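Local coordinates for protein alpha-galactosidase (Umbelopsis vinacea, PDB 3A5V) that probably hydrolyses terminal alpha-linked galactose residues from oligosaccharides and glycoconjugates, as a tetrameric family 27 glycoside hydrolase with a TIM-barrel catalytic domain, at residues Ser357-Asp362 and Lys389-Ala394; Lys336-Trp341 and Ser373-Leu378. One frame throughout, in Å; residues are numbered along the deposited sequence.

Interaction 1 of 2, residues Ser357-Asp362 and Lys389-Ala394; sequences SIEVRD and KFMDSA. With NAG (2-acetamido-2-deoxy-beta-D-glucopyranose), chain D; NAG (2-acetamido-2-deoxy-beta-D-glucopyranose), chain B.
R361 and K389 face each other as an antiparallel hydrogen-bonded pair, R361 N giving to K389 O at 2.8 Å and K389 N returning to R361 O at 2.9 Å. A third backbone bond, M391 N to E359 O, is nearly straight at 162° and prolongs the pairing one residue past the end of strand 384-390. The side chains of E359 and M391 run side by side; M391 CG, turned anti to its carbonyl carbon (chi1 -58°), lies 3.8 Å from E359 OE1, while E359 OE2 bonds to S368. R361 reaches away to a salt bridge with E289.

Apolar contacts gather round the F390 ring, on the face it shares with V360. V360 CG2 sits over the centre of the ring, 3.7 Å from the centroid, a CH-pi contact. I358 CG2 approaches the same ring at F390 CD2 (3.9 Å). An alanine at F390 would probably leave V360 CG2 without its aromatic floor and open a gap beside I358. Separately, I358 CD1 touches A394 CB, in the loop beyond the strand.

Sugar contacts close one end. E359 N donates to O6 of the chain D N-acetylglucosamine at 3.1 Å, and D392 OD2 accepts from N2 of the chain B sugar at 3.0 Å, so a backbone N-H and a carboxylate each hold one sugar, which probably limits the movement of the glycan. The whole is an antiparallel strand pair of the C-terminal beta-sandwich domain, apolar on its V360 and F390 face and glycan-covered where the pairing ends.

Interaction 2 of 2, residues Lys336-Trp341 and Ser373-Leu378; sequences KMTATW and SNHITL
The hydroxyls of T338 and T377 meet across a non-hydrogen-bonded pair, OG1 to OG1 at 2.7 Å; either could donate. Both oxygens stand anti to their own carbonyl carbon (chi1 -61° in each), which brings them together while the two side chains cross obliquely. Backbone bonds flank this bridge: M337 and L378 exchange two, as do A339 and I376, where I376 N reaches A339 O at 2.9 Å. The last bond across, W341 N to N374 O, differs in its approach to the acceptor, the donor standing 41° out of the carbonyl plane where the strand gives way to helix 341-344. T340 is the N-cap of that helix, its OG1 accepting from D343 N.

Beyond the bonds lies the indole of W341. One face is covered by main chain rather than side chains: N374 N stands 3.3 Å above the plane, offset toward the rim, with S373 C and H375 N over the same face. At the six-membered ring, W341 CZ3 comes within 3.4 Å of H375 C. NE1 is satisfied by R356 O.

On the face that carries M337, A339, I376 and L378, A339 CB meets I376 CG2 at 4.2 Å, with M337, A339 and L378 all resting on L327 of strand 322-329. The chemistry thus divides by face: threonine hydroxyls pair on the more exposed side of the two-stranded antiparallel sheet, while aliphatic groups turn toward the opposing sheet of the sandwich.

Interactions 1 and 2 lie 12 Å apart between centres and meet chiefly at W341. Its CH2 comes 3.4 Å from F390 CE2 in an edge-to-face ring pair, and its CD1 lies 3.8 Å from A394 CB. Nearby, V360 CG1 touches I376 CD1 at 4.0 Å, so the apolar faces of the two strand pairs, which belong to separate sheets, close on each other. Along the chain the segments alternate, strand 375-380 leading into strand 384-390, which weaves both sheets into one sandwich. A polyether, probably from the crystallisation liquor, is hydrogen-bonded to K389 NZ, and the N-glycan lies beside E359 and D392, so both border interaction 1; a bound N-acetylglucosamine is about 8 Å from the side chain of S373 in interaction 2.

Interaction 1 of 2, residues Ser357-Asp362 and Lys389-Ala394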
ATOM      1  N   SER A 357      13.139  11.193  44.850  1.00 17.39           N
ATOM      2  CA  SER A 357      13.870   9.988  45.266  1.00 16.95           C
ATOM      3  C   SER A 357      12.919   8.812  45.289  1.00 16.26           C
ATOM      4  O   SER A 357      11.865   8.873  45.937  1.00 16.09           O
ATOM      5  CB  SER A 357      14.498  10.176  46.665  1.00 16.80           C
ATOM      6  OG  SER A 357      15.109   8.972  47.097  1.00 16.32           O
ATOM      7  N   ILE A 358      13.292   7.742  44.582  1.00 15.85           N
ATOM      8  CA  ILE A 358      12.411   6.589  44.370  1.00 15.40           C
ATOM      9  C   ILE A 358      13.236   5.304  44.452  1.00 15.04           C
ATOM     10  O   ILE A 358      14.346   5.236  43.910  1.00 14.72           O
ATOM     11  CB  ILE A 358      11.678   6.660  42.978  1.00 15.55           C
ATOM     12  CG1 ILE A 358      10.830   7.936  42.857  1.00 17.03           C
ATOM     13  CG2 ILE A 358      10.782   5.424  42.735  1.00 14.25           C
ATOM     14  CD1 ILE A 358      10.370   8.232  41.415  1.00 15.55           C
ATOM     15  N   GLU A 359      12.691   4.301  45.141  1.00 15.20           N
ATOM     16  CA  GLU A 359      13.325   2.995  45.228  1.00 15.50           C
ATOM     17  C   GLU A 359      13.123   2.224  43.927  1.00 14.78           C
ATOM     18  O   GLU A 359      12.008   2.157  43.399  1.00 13.90           O
ATOM     19  CB  GLU A 359      12.756   2.156  46.383  1.00 15.33           C
ATOM     20  CG  GLU A 359      13.497   0.822  46.525  1.00 15.72           C
ATOM     21  CD  GLU A 359      12.867  -0.174  47.503  1.00 17.92           C
ATOM     22  OE1 GLU A 359      11.780   0.086  48.049  1.00 19.72           O
ATOM     23  OE2 GLU A 359      13.482  -1.247  47.692  1.00 20.73           O
ATOM     24  N   VAL A 360      14.205   1.623  43.444  1.00 15.40           N
ATOM     25  CA  VAL A 360      14.174   0.846  42.205  1.00 15.47           C
ATOM     26  C   VAL A 360      14.561  -0.589  42.525  1.00 15.45           C
ATOM     27  O   VAL A 360      15.583  -0.834  43.183  1.00 16.32           O
ATOM     28  CB  VAL A 360      15.158   1.417  41.152  1.00 15.53           C
ATOM     29  CG1 VAL A 360      15.100   0.580  39.846  1.00 15.20           C
ATOM     30  CG2 VAL A 360      14.843   2.898  40.870  1.00 15.12           C
ATOM     31  N   ARG A 361      13.744  -1.527  42.061  1.00 15.39           N
ATOM     32  CA  ARG A 361      13.993  -2.958  42.278  1.00 15.16           C
ATOM     33  C   ARG A 361      14.338  -3.633  40.948  1.00 15.14           C
ATOM     34  O   ARG A 361      13.728  -3.334  39.914  1.00 14.38           O
ATOM     35  CB  ARG A 361      12.744  -3.604  42.875  1.00 15.03           C
ATOM     36  CG  ARG A 361      12.858  -5.100  43.138  1.00 16.17           C
ATOM     37  CD  ARG A 361      11.601  -5.616  43.842  1.00 16.91           C
ATOM     38  NE  ARG A 361      11.713  -7.035  44.214  1.00 17.79           N
ATOM     39  CZ  ARG A 361      12.318  -7.484  45.315  1.00 20.86           C
ATOM     40  NH1 ARG A 361      12.912  -6.632  46.158  1.00 19.41           N
ATOM     41  NH2 ARG A 361      12.358  -8.794  45.560  1.00 20.34           N
ATOM     42  N   ASP A 362      15.307  -4.541  40.986  1.00 14.63           N
ATOM     43  CA  ASP A 362      15.663  -5.342  39.819  1.00 14.47           C
ATOM     44  C   ASP A 362      14.847  -6.625  39.918  1.00 14.22           C
ATOM     45  O   ASP A 362      15.051  -7.427  40.844  1.00 13.39           O
ATOM     46  CB  ASP A 362      17.170  -5.626  39.799  1.00 14.10           C
ATOM     47  CG  ASP A 362      17.630  -6.362  38.537  1.00 15.46           C
ATOM     48  OD1 ASP A 362      16.926  -7.298  38.066  1.00 14.07           O
ATOM     49  OD2 ASP A 362      18.715  -6.009  38.019  1.00 14.55           O
ATOM     50  N   LYS A 389      11.530  -2.204  38.470  1.00 12.86           N
ATOM     51  CA  LYS A 389      10.292  -1.651  39.003  1.00 13.54           C
ATOM     52  C   LYS A 389      10.581  -0.456  39.909  1.00 13.59           C
ATOM     53  O   LYS A 389      11.338  -0.566  40.881  1.00 13.56           O
ATOM     54  CB  LYS A 389       9.497  -2.719  39.771  1.00 13.85           C
ATOM     55  CG  LYS A 389       8.132  -2.210  40.281  1.00 14.15           C
ATOM     56  CD  LYS A 389       7.438  -3.290  41.098  1.00 14.83           C
ATOM     57  CE  LYS A 389       6.114  -2.798  41.682  1.00 15.34           C
ATOM     58  NZ  LYS A 389       5.479  -3.905  42.437  1.00 14.69           N
ATOM     59  N   PHE A 390       9.971   0.677  39.569  1.00 14.00           N
ATOM     60  CA  PHE A 390      10.040   1.894  40.380  1.00 14.19           C
ATOM     61  C   PHE A 390       8.892   1.832  41.364  1.00 14.75           C
ATOM     62  O   PHE A 390       7.738   1.660  40.954  1.00 14.41           O
ATOM     63  CB  PHE A 390       9.931   3.145  39.491  1.00 13.59           C
ATOM     64  CG  PHE A 390      11.231   3.525  38.804  1.00 13.12           C
ATOM     65  CD1 PHE A 390      11.819   2.676  37.869  1.00 13.77           C
ATOM     66  CD2 PHE A 390      11.852   4.733  39.099  1.00 12.80           C
ATOM     67  CE1 PHE A 390      13.048   3.020  37.230  1.00 14.51           C
ATOM     68  CE2 PHE A 390      13.053   5.098  38.479  1.00 15.66           C
ATOM     69  CZ  PHE A 390      13.665   4.234  37.544  1.00 13.71           C
ATOM     70  N   MET A 391       9.204   1.957  42.655  1.00 15.54           N
ATOM     71  CA  MET A 391       8.219   1.708  43.714  1.00 16.65           C
ATOM     72  C   MET A 391       7.309   2.907  43.976  1.00 17.49           C
ATOM     73  O   MET A 391       6.368   2.837  44.762  1.00 17.36           O
ATOM     74  CB  MET A 391       8.915   1.230  45.000  1.00 17.22           C
ATOM     75  CG  MET A 391       9.740  -0.031  44.811  1.00 19.13           C
ATOM     76  SD  MET A 391       8.788  -1.481  44.272  1.00 23.75           S
ATOM     77  CE  MET A 391       7.933  -1.858  45.793  1.00 27.05           C
ATOM     78  N   ASP A 392       7.588   4.002  43.276  1.00 17.81           N
ATOM     79  CA  ASP A 392       6.757   5.188  43.315  1.00 18.54           C
ATOM     80  C   ASP A 392       6.930   5.915  41.979  1.00 18.19           C
ATOM     81  O   ASP A 392       7.714   5.491  41.116  1.00 17.74           O
ATOM     82  CB  ASP A 392       7.153   6.095  44.498  1.00 19.09           C
ATOM     83  CG  ASP A 392       5.973   6.947  45.032  1.00 23.13           C
ATOM     84  OD1 ASP A 392       5.028   7.260  44.275  1.00 24.60           O
ATOM     85  OD2 ASP A 392       5.989   7.294  46.231  1.00 28.84           O
ATOM     86  N   SER A 393       6.181   6.999  41.817  1.00 17.99           N
ATOM     87  CA  SER A 393       6.164   7.785  40.591  1.00 18.15           C
ATOM     88  C   SER A 393       6.769   9.163  40.839  1.00 18.15           C
ATOM     89  O   SER A 393       6.635   9.719  41.930  1.00 18.27           O
ATOM     90  CB  SER A 393       4.716   7.951  40.132  1.00 17.54           C
ATOM     91  OG  SER A 393       4.635   8.821  39.023  1.00 19.40           O
ATOM     92  N   ALA A 394       7.417   9.721  39.822  1.00 18.10           N
ATOM     93  CA  ALA A 394       7.871  11.121  39.873  1.00 18.23           C
ATOM     94  C   ALA A 394       6.816  12.126  39.392  1.00 18.75           C
ATOM     95  O   ALA A 394       7.077  13.324  39.358  1.00 18.24           O
ATOM     96  CB  ALA A 394       9.178  11.301  39.091  1.00 17.94           C
TER
HETATM   97  C1  NAG D   1      13.009   6.047  48.721  1.00 21.34           C
HETATM   98  C2  NAG D   1      12.733   7.292  49.584  1.00 23.11           C
HETATM   99  C3  NAG D   1      11.357   7.204  50.252  1.00 24.14           C
HETATM  100  C4  NAG D   1      10.270   6.923  49.212  1.00 23.09           C
HETATM  101  C5  NAG D   1      10.676   5.733  48.322  1.00 20.48           C
HETATM  102  C6  NAG D   1       9.654   5.509  47.204  1.00 18.47           C
HETATM  103  C7  NAG D   1      14.420   8.639  50.717  1.00 27.09           C
HETATM  104  C8  NAG D   1      15.608   8.649  51.642  1.00 27.88           C
HETATM  105  N2  NAG D   1      13.773   7.481  50.586  1.00 25.17           N
HETATM  106  O3  NAG D   1      11.064   8.407  50.929  1.00 26.17           O
HETATM  107  O4  NAG D   1       9.060   6.588  49.865  1.00 27.34           O
HETATM  108  O5  NAG D   1      11.957   5.935  47.774  1.00 19.76           O
HETATM  109  O6  NAG D   1       9.950   4.330  46.496  1.00 18.16           O
HETATM  110  O7  NAG D   1      14.070   9.679  50.140  1.00 28.67           O
HETATM  111  C1  NAG B   2       8.039   7.594  49.708  1.00 31.63           C
HETATM  112  C2  NAG B   2       6.654   6.975  49.927  1.00 33.93           C
HETATM  113  C3  NAG B   2       5.541   8.026  49.949  1.00 37.70           C
HETATM  114  C4  NAG B   2       5.916   9.301  50.723  1.00 40.81           C
HETATM  115  C5  NAG B   2       7.360   9.738  50.426  1.00 39.67           C
HETATM  116  C6  NAG B   2       7.806  10.920  51.291  1.00 39.78           C
HETATM  117  C7  NAG B   2       6.393   4.686  49.094  1.00 30.14           C
HETATM  118  C8  NAG B   2       6.023   3.819  47.921  1.00 30.22           C
HETATM  119  N2  NAG B   2       6.314   5.999  48.902  1.00 31.18           N
HETATM  120  O3  NAG B   2       4.377   7.426  50.491  1.00 37.70           O
HETATM  121  O4  NAG B   2       5.029  10.342  50.361  1.00 47.47           O
HETATM  122  O5  NAG B   2       8.250   8.648  50.624  1.00 35.06           O
HETATM  123  O6  NAG B   2       8.106  10.473  52.602  1.00 41.05           O
HETATM  124  O7  NAG B   2       6.758   4.169  50.148  1.00 29.68           O

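Interaction 2 of 2, residues Lys336-Trp341 and Ser373-Leu378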
ATOM      1  N   LYS A 336      26.771   0.440  29.412  1.00 17.68           N
ATOM      2  CA  LYS A 336      26.114   1.174  30.478  1.00 17.77           C
ATOM      3  C   LYS A 336      24.997   2.015  29.869  1.00 17.04           C
ATOM      4  O   LYS A 336      25.255   2.860  28.991  1.00 17.67           O
ATOM      5  CB  LYS A 336      27.139   2.033  31.256  1.00 18.04           C
ATOM      6  CG  LYS A 336      28.023   1.185  32.171  1.00 18.53           C
ATOM      7  CD  LYS A 336      28.817   2.014  33.167  1.00 19.32           C
ATOM      8  CE  LYS A 336      29.978   1.192  33.735  1.00 18.92           C
ATOM      9  NZ  LYS A 336      29.488   0.156  34.665  1.00 19.13           N
ATOM     10  N   MET A 337      23.760   1.782  30.296  1.00 15.11           N
ATOM     11  CA  MET A 337      22.622   2.538  29.765  1.00 14.33           C
ATOM     12  C   MET A 337      21.987   3.417  30.843  1.00 14.28           C
ATOM     13  O   MET A 337      21.950   3.023  32.009  1.00 13.61           O
ATOM     14  CB  MET A 337      21.555   1.588  29.179  1.00 14.64           C
ATOM     15  CG  MET A 337      22.051   0.725  28.004  1.00 13.86           C
ATOM     16  SD  MET A 337      20.710  -0.269  27.274  1.00 13.87           S
ATOM     17  CE  MET A 337      19.426   0.990  26.981  1.00 10.16           C
ATOM     18  N   THR A 338      21.466   4.578  30.435  1.00 14.02           N
ATOM     19  CA  THR A 338      20.876   5.573  31.354  1.00 14.30           C
ATOM     20  C   THR A 338      19.430   5.895  31.005  1.00 14.26           C
ATOM     21  O   THR A 338      19.120   6.202  29.839  1.00 15.38           O
ATOM     22  CB  THR A 338      21.703   6.894  31.322  1.00 14.22           C
ATOM     23  OG1 THR A 338      23.032   6.606  31.739  1.00 15.04           O
ATOM     24  CG2 THR A 338      21.100   7.968  32.241  1.00 14.63           C
ATOM     25  N   ALA A 339      18.549   5.814  32.005  1.00 13.85           N
ATOM     26  CA  ALA A 339      17.163   6.270  31.881  1.00 14.18           C
ATOM     27  C   ALA A 339      16.993   7.475  32.799  1.00 14.26           C
ATOM     28  O   ALA A 339      17.383   7.413  33.966  1.00 14.19           O
ATOM     29  CB  ALA A 339      16.193   5.169  32.291  1.00 14.99           C
ATOM     30  N   THR A 340      16.438   8.559  32.268  1.00 13.49           N
ATOM     31  CA  THR A 340      16.178   9.753  33.068  1.00 14.01           C
ATOM     32  C   THR A 340      14.703   9.737  33.501  1.00 13.85           C
ATOM     33  O   THR A 340      13.875   9.083  32.871  1.00 13.24           O
ATOM     34  CB  THR A 340      16.450  11.041  32.279  1.00 13.95           C
ATOM     35  OG1 THR A 340      15.427  11.226  31.297  1.00 14.40           O
ATOM     36  CG2 THR A 340      17.824  10.974  31.562  1.00 13.84           C
ATOM     37  N   TRP A 341      14.395  10.451  34.578  1.00 13.54           N
ATOM     38  CA  TRP A 341      13.027  10.558  35.075  1.00 13.42           C
ATOM     39  C   TRP A 341      12.151  11.242  34.020  1.00 13.66           C
ATOM     40  O   TRP A 341      10.982  10.860  33.840  1.00 12.75           O
ATOM     41  CB  TRP A 341      13.010  11.362  36.392  1.00 13.55           C
ATOM     42  CG  TRP A 341      13.384  10.607  37.706  1.00 13.65           C
ATOM     43  CD1 TRP A 341      12.996  10.967  38.978  1.00 13.76           C
ATOM     44  CD2 TRP A 341      14.202   9.421  37.864  1.00 13.50           C
ATOM     45  NE1 TRP A 341      13.524  10.093  39.905  1.00 13.30           N
ATOM     46  CE2 TRP A 341      14.256   9.132  39.250  1.00 13.25           C
ATOM     47  CE3 TRP A 341      14.893   8.573  36.968  1.00 13.73           C
ATOM     48  CZ2 TRP A 341      14.967   8.031  39.762  1.00 14.70           C
ATOM     49  CZ3 TRP A 341      15.586   7.480  37.468  1.00 13.27           C
ATOM     50  CH2 TRP A 341      15.631   7.219  38.861  1.00 14.22           C
ATOM     51  N   SER A 373      17.508   9.361  42.342  1.00 15.94           N
ATOM     52  CA  SER A 373      16.811  10.534  41.802  1.00 16.47           C
ATOM     53  C   SER A 373      17.402  10.861  40.441  1.00 15.87           C
ATOM     54  O   SER A 373      18.540  10.469  40.155  1.00 15.53           O
ATOM     55  CB  SER A 373      16.883  11.741  42.748  0.60 16.05           C
ATOM     56  OG  SER A 373      18.205  12.186  42.889  0.60 16.12           O
ATOM     57  N   ASN A 374      16.614  11.561  39.620  1.00 15.82           N
ATOM     58  CA  ASN A 374      17.045  12.145  38.340  1.00 16.13           C
ATOM     59  C   ASN A 374      17.249  11.167  37.177  1.00 15.34           C
ATOM     60  O   ASN A 374      16.717  11.385  36.088  1.00 14.47           O
ATOM     61  CB  ASN A 374      18.316  12.993  38.521  1.00 16.99           C
ATOM     62  CG  ASN A 374      18.050  14.294  39.267  0.50 17.20           C
ATOM     63  OD1 ASN A 374      18.280  14.370  40.464  0.60 19.14           O
ATOM     64  ND2 ASN A 374      17.551  15.311  38.564  0.60 16.76           N
ATOM     65  N   HIS A 375      18.039  10.116  37.414  1.00 15.29           N
ATOM     66  CA  HIS A 375      18.393   9.152  36.364  1.00 15.69           C
ATOM     67  C   HIS A 375      18.950   7.902  37.033  1.00 15.33           C
ATOM     68  O   HIS A 375      19.353   7.939  38.202  1.00 14.70           O
ATOM     69  CB  HIS A 375      19.469   9.725  35.425  1.00 15.76           C
ATOM     70  CG  HIS A 375      20.760  10.033  36.123  1.00 19.29           C
ATOM     71  ND1 HIS A 375      21.156  11.318  36.414  1.00 24.16           N
ATOM     72  CD2 HIS A 375      21.723   9.220  36.622  1.00 21.74           C
ATOM     73  CE1 HIS A 375      22.312  11.288  37.054  1.00 23.73           C
ATOM     74  NE2 HIS A 375      22.672  10.026  37.200  1.00 24.05           N
ATOM     75  N   ILE A 376      18.993   6.809  36.280  1.00 14.23           N
ATOM     76  CA  ILE A 376      19.675   5.609  36.738  1.00 14.25           C
ATOM     77  C   ILE A 376      20.569   5.078  35.605  1.00 14.23           C
ATOM     78  O   ILE A 376      20.145   5.027  34.450  1.00 13.93           O
ATOM     79  CB  ILE A 376      18.654   4.523  37.198  1.00 14.32           C
ATOM     80  CG1 ILE A 376      19.386   3.306  37.809  1.00 13.92           C
ATOM     81  CG2 ILE A 376      17.694   4.149  36.040  1.00 14.22           C
ATOM     82  CD1 ILE A 376      18.466   2.324  38.557  1.00 14.04           C
ATOM     83  N   THR A 377      21.799   4.691  35.940  1.00 13.84           N
ATOM     84  CA  THR A 377      22.722   4.134  34.955  1.00 13.80           C
ATOM     85  C   THR A 377      23.085   2.708  35.365  1.00 13.54           C
ATOM     86  O   THR A 377      23.524   2.476  36.499  1.00 13.91           O
ATOM     87  CB  THR A 377      24.013   5.019  34.809  1.00 13.88           C
ATOM     88  OG1 THR A 377      23.648   6.336  34.362  1.00 13.72           O
ATOM     89  CG2 THR A 377      25.002   4.412  33.788  1.00 13.54           C
ATOM     90  N   LEU A 378      22.909   1.757  34.454  1.00 13.53           N
ATOM     91  CA  LEU A 378      23.167   0.338  34.761  1.00 14.14           C
ATOM     92  C   LEU A 378      23.890  -0.373  33.630  1.00 14.44           C
ATOM     93  O   LEU A 378      23.728  -0.013  32.457  1.00 13.67           O
ATOM     94  CB  LEU A 378      21.849  -0.406  35.023  1.00 14.03           C
ATOM     95  CG  LEU A 378      20.994  -0.010  36.226  1.00 14.77           C
ATOM     96  CD1 LEU A 378      19.710  -0.813  36.201  1.00 14.77           C
ATOM     97  CD2 LEU A 378      21.741  -0.240  37.542  1.00 14.98           C
TER